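PDB 3OCJ: putative exported protein from Bordetella parapertussis, which is of unknown function but carries a predicted Rossmann-like methyltransferase domain, probably dependent on S-adenosylmethionine, and holds a bound palmitic acid. Local coordinates for residues V75-G80 with A100-H105; Y92-A97 with P247-L252; S226-P231 with N266-H271; S238-Q243 with A293-T298. All coordinates share one frame; numbering follows the deposited sequence. Where two conformers were deposited one is given.

Contact 1 (V75-G80 with A100-H105); sequences VTHQPG and ATRERH
V75 sets its two methyl groups against H105, T101 and R104 of helix 96-115. The valine is modelled in two conformers, so its methyl contacts are less certain than the rest; in the one described, CG1 stands anti to the backbone N (chi1 174°) and lies over one face of the H105 imidazole. This CH-pi contact puts V75 CG1 3.6 Å from the H105 ring centroid, 27° off the normal and displaced toward the rim. In the same conformer the other methyl, V75 CG2, meets T101 CG2 at 4.1 Å and the in-plane edge of the R104 guanidinium. T101 OG1 grips that guanidinium side-on: R104 NE and NH2 both donate to T101 OG1, at 3.0 and 3.1 Å, with the oxygen in its plane. R102 reaches out with an extended chain, its CD 3.4 Å from V75 O, and crosses H77 so that ring and guanidinium planes differ by 49°; R102 NH2 is 3.6 Å from H77 CB. The polar ends engage other residues, R102 NH2 binding the carbonyls of L74 and Y92, and H77 NE2 binding E93. This is helix-helix packing, the C-terminal part of helix 68-76 resting on helix 96-115, beside the palmitic acid that touches T101.

Contact 2 (Y92-A97 with P247-L252); sequences YERLPA and PHDLQL. With PLM (palmitic acid), chain D.
R94 and D249 form a salt bridge, with R94 NH2 2.9 Å from D249 OD1. The carboxylate does not lie coplanar with the guanidinium: the planes are 82° apart, and D249 OD1 sits over one face of the arginine group. A weak hydrogen bond from R94 NE to D249 OD2 (3.4 Å, 146°) adds to it. Water reinforces the pairing. One molecule donates to both R94 O, at 2.7 Å, and D249 OD2, at 2.6 Å; a second donates to D249 OD2 and accepts weakly from R94 NE, so this carboxylate oxygen receives two water bonds. Van der Waals packing follows along the chain. The P96 ring lies against the backbone of helix 247-261, its CD 3.6 Å from D249 O, while its CG makes an apolar contact with L250 CB. In a second apolar pair L95 crosses L252 at about a right angle, the two CD2 methyls 3.9 Å apart. The other methyl, L95 CD1, turns to the ligand, 4.0 Å from palmitic acid CC, and A97 O is 3.4 Å from palmitic acid C6. L95 occupies the N-cap position of helix 96-115 and P96 opens its first turn, a usual place for proline; together with Y92 this junction between helices lines the hydrophobic pocket that holds the fatty-acid chain.

Contact 3 (S226-P231 with N266-H271); sequences SFLTPP and NALRTH
F227 drives its ring edge into the face of H271 in a T-shaped pair, with planes 85° apart and centroids of the F227 and H271 rings separated by 5.3 Å. F227 CZ stands over the imidazole near its rim, and F227 CD1 brings its edge to within 3.3 Å of R269 O, near the ring plane. At L228 the backbone takes over: R269 N donates to L228 O at 2.9 Å, nearly straight at 167°. The same oxygen accepts a CA-H contact from L268 and a hydrogen bond from a water that also donates to A267 O, while L228 CB meets L268 CD2 at 3.6 Å. T229 returns a CA-H contact, its CA 3.3 Å from R269 O; its hydroxyl binds R294 O. P230 then wedges between two side chains, with P230 CG 3.7 Å from T270 CG2 and its CB against L268 CB. P231 ends the run, its CD 3.8 Å from L268 CD1. The segments run nearly perpendicular. Residues 226-231 leave strand 221-226 and also bond through F227 and T229 to the backbone of P297 and L295; 266-271 leads into helix 271-280, where T270 is the N-cap, and R269 hydrogen-bonds the carbonyls of E200 and N197 and forms a salt bridge with D203 at the start of helix 203-216.

Contact 4 (S238-Q243 with A293-T298); sequences SPWDMQ and ARLFPT
W240 receives a methyl of L295 squarely on its indole, where two loops of the Rossmann-like methyltransferase fold meet: one runs between strand 221-226 and helix 247-261, the other between strands 286-289 and 298-302. L295 CD2 lies 3.4 Å from the centroid of the W240 five-membered ring and only 15° off its normal, a close CH-pi contact over the middle of the indole. The two side chains cross at about a right angle, and the indole NE1 makes a weak hydrogen bond to T229 OG1.

Backbone hydrogen bonding joins the neighbouring residues. D241 N donates to A293 O at 3.0 Å, approaching from above the carbonyl plane, 42° out of it. W240 CA brings its hydrogen to the same oxygen, 3.3 Å away, so A293 O accepts an N-H bond from D241 and a CA-H contact from the residue before it.

Van der Waals packing comes from P239 and R294, which slide past each other in opposite directions, their CB atoms 3.9 Å apart. R294 CB lies 3.3 Å from P239 O; the bend at chi2 (87°) places R294 CD, which is 3.6 Å from the same oxygen. R294 NH1 binds D291 O.

Side-chain turns shape residues 238-243. In an Asx turn, D241 OD1 accepts from Q243 N at 2.9 Å, met from above the carboxylate plane. An ST turn precedes it: S238 OG accepts from W240 N at 3.2 Å and is also hydrogen-bonded to P230 O.

From the N terminus, contact 1 closes the shortest loop, folding helix 68-76 onto helix 96-115 around the intervening helix 86-94. Contact 2 opens within that loop, at 92-97, and closes only at 247-252, so the two cross, and it ties the helical part to helix 247-261. Contact 3 opens before contact 2 closes and contact 4 opens before either has closed; both end beyond contact 2, so contacts 2, 3 and 4 all cross one another and none nests. Contact 1 stands in series with contacts 3 and 4, yet touches both through R104. Contacts 3 and 4, centres about 9 Å apart, bind together the loops after strands 221-226 and 286-289 and the one between helices 247-261 and 271-280.

Contact 1 (V75-G80 with A100-H105)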
# COMPACT_ATOMS: atom_id res chain seq x y z
N VAL A 75 3.77 -0.84 -7.79
CA VAL A 75 3.15 -2.16 -7.70
C VAL A 75 3.05 -2.88 -9.04
O VAL A 75 3.23 -4.09 -9.11
CB VAL A 75 1.77 -2.10 -7.01
CG1 VAL A 75 1.11 -3.46 -7.07
CG2 VAL A 75 1.92 -1.66 -5.56
N THR A 76 2.78 -2.14 -10.11
CA THR A 76 2.60 -2.74 -11.43
C THR A 76 3.90 -2.85 -12.24
O THR A 76 3.90 -3.38 -13.35
CB THR A 76 1.54 -2.01 -12.26
OG1 THR A 76 1.99 -0.69 -12.59
CG2 THR A 76 0.23 -1.91 -11.49
N HIS A 77 4.99 -2.33 -11.68
CA HIS A 77 6.29 -2.46 -12.33
C HIS A 77 6.60 -3.91 -12.70
O HIS A 77 6.55 -4.81 -11.86
CB HIS A 77 7.40 -1.89 -11.44
CG HIS A 77 8.78 -2.13 -11.98
ND1 HIS A 77 9.32 -1.39 -13.01
CD2 HIS A 77 9.73 -3.03 -11.62
CE1 HIS A 77 10.54 -1.83 -13.28
NE2 HIS A 77 10.82 -2.81 -12.44
N GLN A 78 6.93 -4.14 -13.97
CA GLN A 78 7.36 -5.45 -14.42
C GLN A 78 8.88 -5.52 -14.31
O GLN A 78 9.59 -4.71 -14.91
CB GLN A 78 6.90 -5.70 -15.85
CG GLN A 78 5.39 -5.62 -16.02
CD GLN A 78 4.92 -6.07 -17.40
OE1 GLN A 78 5.64 -6.77 -18.11
NE2 GLN A 78 3.71 -5.67 -17.77
N PRO A 79 9.40 -6.48 -13.54
CA PRO A 79 10.86 -6.57 -13.36
C PRO A 79 11.62 -6.62 -14.69
O PRO A 79 11.28 -7.38 -15.60
CB PRO A 79 11.03 -7.86 -12.58
CG PRO A 79 9.76 -7.98 -11.79
CD PRO A 79 8.69 -7.48 -12.72
N GLY A 80 12.65 -5.78 -14.79
CA GLY A 80 13.46 -5.68 -15.99
C GLY A 80 13.01 -4.59 -16.95
O GLY A 80 13.76 -4.20 -17.85
N ALA A 100 7.01 -8.02 -1.45
CA ALA A 100 5.81 -8.41 -0.71
C ALA A 100 4.56 -7.66 -1.18
O ALA A 100 3.49 -8.26 -1.31
CB ALA A 100 6.02 -8.21 0.78
N THR A 101 4.66 -6.35 -1.43
CA THR A 101 3.46 -5.65 -1.89
C THR A 101 3.05 -6.09 -3.29
O THR A 101 1.86 -6.06 -3.61
CB THR A 101 3.56 -4.11 -1.76
OG1 THR A 101 2.24 -3.56 -1.84
CG2 THR A 101 4.43 -3.50 -2.85
N ARG A 102 3.99 -6.50 -4.14
CA ARG A 102 3.60 -7.04 -5.45
C ARG A 102 2.92 -8.40 -5.31
O ARG A 102 1.97 -8.71 -6.04
CB ARG A 102 4.77 -7.14 -6.43
CG ARG A 102 5.33 -5.80 -6.77
CD ARG A 102 5.99 -5.75 -8.14
NE ARG A 102 6.60 -4.44 -8.27
CZ ARG A 102 7.88 -4.19 -8.04
NH1 ARG A 102 8.71 -5.19 -7.74
NH2 ARG A 102 8.33 -2.95 -8.15
N GLU A 103 3.41 -9.22 -4.38
CA GLU A 103 2.74 -10.49 -4.10
C GLU A 103 1.34 -10.22 -3.57
O GLU A 103 0.37 -10.86 -3.99
CB GLU A 103 3.52 -11.30 -3.07
CG GLU A 103 4.84 -11.87 -3.56
CD GLU A 103 5.55 -12.59 -2.44
OE1 GLU A 103 5.05 -13.65 -2.03
OE2 GLU A 103 6.59 -12.08 -1.98
N ARG A 104 1.23 -9.27 -2.64
CA ARG A 104 -0.05 -8.87 -2.08
C ARG A 104 -1.02 -8.43 -3.17
O ARG A 104 -2.17 -8.83 -3.18
CB ARG A 104 0.16 -7.76 -1.05
CG ARG A 104 -1.13 -7.15 -0.51
CD ARG A 104 -0.95 -5.67 -0.09
NE ARG A 104 -0.42 -4.86 -1.20
CZ ARG A 104 -1.15 -4.41 -2.22
NH1 ARG A 104 -2.45 -4.65 -2.29
NH2 ARG A 104 -0.55 -3.72 -3.19
N HIS A 105 -0.54 -7.58 -4.09
CA HIS A 105 -1.35 -7.18 -5.24
C HIS A 105 -1.91 -8.37 -6.00
O HIS A 105 -3.08 -8.37 -6.43
CB HIS A 105 -0.49 -6.31 -6.16
CG HIS A 105 -1.22 -5.76 -7.34
ND1 HIS A 105 -2.18 -4.77 -7.23
CD2 HIS A 105 -1.11 -6.03 -8.66
CE1 HIS A 105 -2.63 -4.47 -8.44
NE2 HIS A 105 -2.00 -5.22 -9.32

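Contact 2 (Y92-A97 with P247-L252)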
# COMPACT_ATOMS: atom_id res chain seq x y z
N TYR A 92 13.42 -0.89 -6.70
CA TYR A 92 12.15 -1.34 -7.29
C TYR A 92 12.00 -2.86 -7.30
O TYR A 92 10.88 -3.36 -7.34
CB TYR A 92 12.04 -0.89 -8.74
CG TYR A 92 11.36 0.45 -9.01
CD1 TYR A 92 12.01 1.65 -8.75
CD2 TYR A 92 10.11 0.49 -9.62
CE1 TYR A 92 11.40 2.86 -9.04
CE2 TYR A 92 9.50 1.70 -9.90
CZ TYR A 92 10.15 2.87 -9.61
OH TYR A 92 9.54 4.08 -9.91
N GLU A 93 13.11 -3.60 -7.33
CA GLU A 93 13.05 -5.03 -7.64
C GLU A 93 13.55 -5.97 -6.56
O GLU A 93 13.26 -7.18 -6.62
CB GLU A 93 13.76 -5.33 -8.96
CG GLU A 93 13.06 -4.71 -10.15
CD GLU A 93 13.76 -4.95 -11.47
OE1 GLU A 93 14.76 -5.70 -11.51
OE2 GLU A 93 13.26 -4.40 -12.47
N ARG A 94 14.28 -5.47 -5.58
CA ARG A 94 14.91 -6.36 -4.61
C ARG A 94 14.51 -6.15 -3.15
O ARG A 94 14.67 -7.05 -2.33
CB ARG A 94 16.43 -6.32 -4.77
CG ARG A 94 16.88 -6.76 -6.15
CD ARG A 94 18.39 -6.67 -6.30
NE ARG A 94 19.09 -7.57 -5.39
CZ ARG A 94 20.41 -7.58 -5.24
NH1 ARG A 94 21.17 -6.75 -5.94
NH2 ARG A 94 20.97 -8.43 -4.39
N LEU A 95 14.00 -4.98 -2.80
CA LEU A 95 13.65 -4.75 -1.40
C LEU A 95 12.56 -5.72 -0.98
O LEU A 95 11.54 -5.85 -1.66
CB LEU A 95 13.21 -3.31 -1.17
CG LEU A 95 14.26 -2.26 -1.55
CD1 LEU A 95 13.70 -0.86 -1.28
CD2 LEU A 95 15.56 -2.47 -0.77
N PRO A 96 12.76 -6.42 0.14
CA PRO A 96 11.76 -7.42 0.54
C PRO A 96 10.33 -6.86 0.63
O PRO A 96 9.40 -7.54 0.18
CB PRO A 96 12.27 -7.88 1.91
CG PRO A 96 13.77 -7.78 1.77
CD PRO A 96 13.97 -6.49 0.98
N ALA A 97 10.15 -5.66 1.18
CA ALA A 97 8.80 -5.11 1.30
C ALA A 97 8.17 -4.80 -0.06
O ALA A 97 6.95 -4.88 -0.23
CB ALA A 97 8.81 -3.87 2.19
N PRO A 247 19.24 -11.96 3.04
CA PRO A 247 19.78 -11.16 4.14
C PRO A 247 20.36 -9.81 3.70
O PRO A 247 20.15 -8.82 4.40
CB PRO A 247 20.87 -12.06 4.72
CG PRO A 247 20.42 -13.45 4.39
CD PRO A 247 19.76 -13.34 3.04
N HIS A 248 21.08 -9.76 2.59
CA HIS A 248 21.68 -8.50 2.16
C HIS A 248 20.62 -7.50 1.74
O HIS A 248 20.70 -6.32 2.08
CB HIS A 248 22.67 -8.69 1.02
CG HIS A 248 23.18 -7.39 0.47
ND1 HIS A 248 24.27 -6.74 1.01
CD2 HIS A 248 22.72 -6.60 -0.52
CE1 HIS A 248 24.47 -5.61 0.35
NE2 HIS A 248 23.55 -5.50 -0.59
N ASP A 249 19.63 -7.97 0.98
CA ASP A 249 18.57 -7.07 0.53
C ASP A 249 17.76 -6.54 1.70
O ASP A 249 17.30 -5.40 1.67
CB ASP A 249 17.68 -7.73 -0.52
CG ASP A 249 18.43 -8.11 -1.78
OD1 ASP A 249 19.49 -7.49 -2.05
OD2 ASP A 249 17.96 -9.00 -2.50
N LEU A 250 17.58 -7.35 2.73
CA LEU A 250 16.92 -6.86 3.94
C LEU A 250 17.77 -5.79 4.64
O LEU A 250 17.25 -4.76 5.07
CB LEU A 250 16.61 -8.01 4.91
CG LEU A 250 15.92 -7.57 6.20
CD1 LEU A 250 14.57 -6.89 5.92
CD2 LEU A 250 15.74 -8.76 7.13
N GLN A 251 19.08 -6.02 4.74
CA GLN A 251 19.97 -5.02 5.33
C GLN A 251 19.87 -3.71 4.56
O GLN A 251 19.79 -2.63 5.15
CB GLN A 251 21.42 -5.50 5.35
CG GLN A 251 21.67 -6.65 6.30
CD GLN A 251 23.13 -7.08 6.33
OE1 GLN A 251 23.76 -7.24 5.28
NE2 GLN A 251 23.67 -7.26 7.53
N LEU A 252 19.88 -3.82 3.24
CA LEU A 252 19.73 -2.65 2.38
C LEU A 252 18.42 -1.91 2.69
O LEU A 252 18.41 -0.69 2.91
CB LEU A 252 19.80 -3.05 0.91
CG LEU A 252 19.55 -1.92 -0.11
CD1 LEU A 252 20.67 -0.88 -0.06
CD2 LEU A 252 19.39 -2.47 -1.52
C1 PLM D . 1.66 1.92 0.89
O1 PLM D . 1.04 1.07 0.22
O2 PLM D . 1.22 3.09 0.91
C2 PLM D . 2.92 1.58 1.67
C3 PLM D . 3.49 0.20 1.35
C4 PLM D . 4.88 0.10 1.97
C5 PLM D . 5.47 -1.30 1.93
C6 PLM D . 5.76 -1.77 0.50
C7 PLM D . 6.34 -0.67 -0.38
C8 PLM D . 7.73 -0.21 0.04
C9 PLM D . 8.19 0.85 -0.96
CA PLM D . 9.69 1.08 -0.94
CB PLM D . 10.13 1.66 -2.28
CC PLM D . 11.49 2.32 -2.21
CD PLM D . 11.86 2.92 -3.55
CE PLM D . 13.15 3.73 -3.42
CF PLM D . 13.32 4.72 -4.56
CG PLM D . 13.39 4.03 -5.91
O HOH W 1 15.44 -9.67 -2.40
O HOH W 2 18.68 -10.50 -4.92

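Contact 3 (S226-P231 with N266-H271)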
# COMPACT_ATOMS: atom_id res chain seq x y z
N SER A 226 -5.34 -5.63 3.80
CA SER A 226 -3.96 -6.06 3.95
C SER A 226 -3.35 -5.38 5.17
O SER A 226 -3.91 -4.43 5.71
CB SER A 226 -3.15 -5.65 2.74
OG SER A 226 -3.17 -4.22 2.63
N PHE A 227 -2.20 -5.87 5.60
CA PHE A 227 -1.49 -5.22 6.69
C PHE A 227 -0.03 -5.61 6.65
O PHE A 227 0.30 -6.74 6.29
CB PHE A 227 -2.12 -5.59 8.05
CG PHE A 227 -2.23 -7.08 8.28
CD1 PHE A 227 -1.35 -7.72 9.14
CD2 PHE A 227 -3.20 -7.82 7.63
CE1 PHE A 227 -1.46 -9.08 9.36
CE2 PHE A 227 -3.31 -9.19 7.84
CZ PHE A 227 -2.43 -9.82 8.70
N LEU A 228 0.86 -4.67 7.00
CA LEU A 228 2.26 -4.99 7.21
C LEU A 228 2.48 -5.56 8.60
O LEU A 228 1.90 -5.08 9.58
CB LEU A 228 3.12 -3.74 7.04
CG LEU A 228 3.28 -3.21 5.62
CD1 LEU A 228 3.83 -1.78 5.65
CD2 LEU A 228 4.20 -4.11 4.81
N THR A 229 3.30 -6.61 8.68
CA THR A 229 3.55 -7.32 9.94
C THR A 229 4.87 -6.89 10.58
O THR A 229 5.78 -6.42 9.89
CB THR A 229 3.65 -8.82 9.66
OG1 THR A 229 4.66 -8.98 8.65
CG2 THR A 229 2.31 -9.36 9.15
N PRO A 230 4.98 -7.05 11.91
CA PRO A 230 6.21 -6.68 12.62
C PRO A 230 7.30 -7.72 12.41
O PRO A 230 6.99 -8.91 12.37
CB PRO A 230 5.76 -6.66 14.08
CG PRO A 230 4.69 -7.74 14.13
CD PRO A 230 3.93 -7.50 12.84
N PRO A 231 8.56 -7.27 12.31
CA PRO A 231 9.68 -8.22 12.20
C PRO A 231 10.00 -8.84 13.56
O PRO A 231 9.47 -8.41 14.59
CB PRO A 231 10.83 -7.32 11.76
CG PRO A 231 10.51 -5.99 12.41
CD PRO A 231 9.00 -5.87 12.28
N ASN A 266 4.62 2.60 9.24
CA ASN A 266 5.20 1.72 10.25
C ASN A 266 4.26 1.31 11.39
O ASN A 266 4.72 1.01 12.50
CB ASN A 266 6.48 2.34 10.81
CG ASN A 266 6.23 3.61 11.59
OD1 ASN A 266 5.16 4.23 11.48
ND2 ASN A 266 7.21 4.02 12.38
N ALA A 267 2.96 1.30 11.11
CA ALA A 267 2.01 0.75 12.06
C ALA A 267 1.89 -0.73 11.73
O ALA A 267 1.05 -1.13 10.93
CB ALA A 267 0.66 1.44 11.97
N LEU A 268 2.73 -1.53 12.36
CA LEU A 268 2.87 -2.95 12.02
C LEU A 268 2.04 -3.78 12.98
O LEU A 268 2.01 -3.50 14.18
CB LEU A 268 4.35 -3.37 12.08
CG LEU A 268 5.32 -2.45 11.31
CD1 LEU A 268 6.77 -2.91 11.45
CD2 LEU A 268 4.92 -2.35 9.84
N ARG A 269 1.35 -4.79 12.45
CA ARG A 269 0.41 -5.58 13.24
C ARG A 269 0.48 -7.04 12.85
O ARG A 269 0.78 -7.38 11.70
CB ARG A 269 -1.02 -5.06 13.02
CG ARG A 269 -1.26 -3.69 13.64
CD ARG A 269 -2.74 -3.24 13.59
NE ARG A 269 -2.83 -1.95 14.28
CZ ARG A 269 -2.67 -0.76 13.71
NH1 ARG A 269 -2.51 -0.66 12.39
NH2 ARG A 269 -2.71 0.33 14.47
N THR A 270 0.24 -7.91 13.83
CA THR A 270 0.25 -9.34 13.57
C THR A 270 -1.09 -9.82 12.99
O THR A 270 -2.09 -9.08 12.98
CB THR A 270 0.50 -10.12 14.85
OG1 THR A 270 -0.58 -9.87 15.76
CG2 THR A 270 1.83 -9.72 15.51
N HIS A 271 -1.11 -11.07 12.53
CA HIS A 271 -2.34 -11.71 12.09
C HIS A 271 -3.36 -11.73 13.23
O HIS A 271 -4.52 -11.41 13.02
CB HIS A 271 -2.07 -13.16 11.67
CG HIS A 271 -1.31 -13.30 10.38
ND1 HIS A 271 0.06 -13.14 10.29
CD2 HIS A 271 -1.73 -13.64 9.14
CE1 HIS A 271 0.44 -13.36 9.04
NE2 HIS A 271 -0.63 -13.65 8.32
O HOH W 3 -0.15 -3.19 9.65

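Contact 4 (S238-Q243 with A293-T298)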
# COMPACT_ATOMS: atom_id res chain seq x y z
N SER A 238 6.14 -12.24 15.57
CA SER A 238 6.40 -11.96 14.17
C SER A 238 6.19 -13.21 13.34
O SER A 238 6.71 -14.27 13.68
CB SER A 238 7.83 -11.51 13.95
OG SER A 238 8.10 -11.33 12.57
N PRO A 239 5.46 -13.09 12.22
CA PRO A 239 5.30 -14.22 11.30
C PRO A 239 6.38 -14.28 10.21
O PRO A 239 6.32 -15.15 9.35
CB PRO A 239 3.96 -13.91 10.63
CG PRO A 239 3.96 -12.39 10.55
CD PRO A 239 4.65 -11.92 11.83
N TRP A 240 7.32 -13.34 10.20
CA TRP A 240 8.32 -13.31 9.13
C TRP A 240 9.01 -14.65 8.98
O TRP A 240 9.45 -15.24 9.98
CB TRP A 240 9.38 -12.23 9.39
CG TRP A 240 8.89 -10.83 9.18
CD1 TRP A 240 7.60 -10.37 9.25
CD2 TRP A 240 9.71 -9.69 8.85
NE1 TRP A 240 7.57 -9.01 9.01
CE2 TRP A 240 8.85 -8.58 8.74
CE3 TRP A 240 11.08 -9.52 8.62
CZ2 TRP A 240 9.32 -7.30 8.42
CZ3 TRP A 240 11.55 -8.26 8.30
CH2 TRP A 240 10.67 -7.16 8.20
N ASP A 241 9.10 -15.13 7.74
CA ASP A 241 9.90 -16.32 7.44
C ASP A 241 11.26 -15.84 6.96
O ASP A 241 11.42 -15.43 5.82
CB ASP A 241 9.22 -17.17 6.35
CG ASP A 241 10.03 -18.42 5.99
OD1 ASP A 241 11.16 -18.58 6.51
OD2 ASP A 241 9.53 -19.24 5.19
N MSE A 242 12.26 -15.90 7.84
CA MSE A 242 13.57 -15.37 7.49
C MSE A 242 14.22 -16.14 6.35
O MSE A 242 15.09 -15.61 5.66
CB MSE A 242 14.49 -15.33 8.71
CG MSE A 242 13.95 -14.50 9.89
SE MSE A 242 13.42 -12.69 9.42
CE MSE A 242 15.03 -12.14 8.55
N GLN A 243 13.81 -17.39 6.14
CA GLN A 243 14.38 -18.18 5.06
C GLN A 243 13.85 -17.73 3.70
O GLN A 243 14.35 -18.17 2.65
CB GLN A 243 14.09 -19.67 5.26
CG GLN A 243 14.92 -20.28 6.37
CD GLN A 243 14.06 -20.79 7.51
OE1 GLN A 243 13.33 -20.02 8.13
NE2 GLN A 243 14.15 -22.08 7.80
N ALA A 293 7.25 -14.30 2.44
CA ALA A 293 7.98 -14.00 3.66
C ALA A 293 7.09 -13.54 4.82
O ALA A 293 7.58 -13.31 5.92
CB ALA A 293 9.08 -12.94 3.39
N ARG A 294 5.79 -13.40 4.56
CA ARG A 294 4.77 -12.96 5.53
C ARG A 294 4.96 -11.53 5.99
O ARG A 294 4.60 -11.18 7.12
CB ARG A 294 4.68 -13.90 6.75
CG ARG A 294 4.13 -15.32 6.49
CD ARG A 294 5.22 -16.28 6.07
NE ARG A 294 4.73 -17.67 6.11
CZ ARG A 294 4.21 -18.32 5.08
NH1 ARG A 294 4.09 -17.75 3.89
NH2 ARG A 294 3.79 -19.58 5.24
N LEU A 295 5.49 -10.70 5.10
CA LEU A 295 5.66 -9.27 5.35
C LEU A 295 4.38 -8.46 5.16
O LEU A 295 4.22 -7.40 5.77
CB LEU A 295 6.72 -8.69 4.41
CG LEU A 295 8.00 -9.53 4.28
CD1 LEU A 295 8.96 -8.91 3.26
CD2 LEU A 295 8.70 -9.74 5.61
N PHE A 296 3.50 -8.92 4.28
CA PHE A 296 2.37 -8.08 3.88
C PHE A 296 1.18 -8.96 3.51
O PHE A 296 0.78 -9.01 2.34
CB PHE A 296 2.78 -7.21 2.68
CG PHE A 296 2.03 -5.89 2.56
CD1 PHE A 296 0.86 -5.61 3.28
CD2 PHE A 296 2.54 -4.91 1.71
CE1 PHE A 296 0.21 -4.36 3.13
CE2 PHE A 296 1.90 -3.68 1.56
CZ PHE A 296 0.75 -3.40 2.28
N PRO A 297 0.58 -9.63 4.51
CA PRO A 297 -0.55 -10.50 4.19
C PRO A 297 -1.78 -9.75 3.71
O PRO A 297 -2.02 -8.58 4.03
CB PRO A 297 -0.87 -11.18 5.53
CG PRO A 297 0.38 -11.04 6.37
CD PRO A 297 0.99 -9.72 5.92
N THR A 298 -2.57 -10.48 2.94
CA THR A 298 -3.90 -10.09 2.50
C THR A 298 -4.88 -10.81 3.41
O THR A 298 -4.64 -11.95 3.81
CB THR A 298 -4.08 -10.52 1.04
OG1 THR A 298 -3.17 -9.80 0.22
CG2 THR A 298 -5.52 -10.33 0.53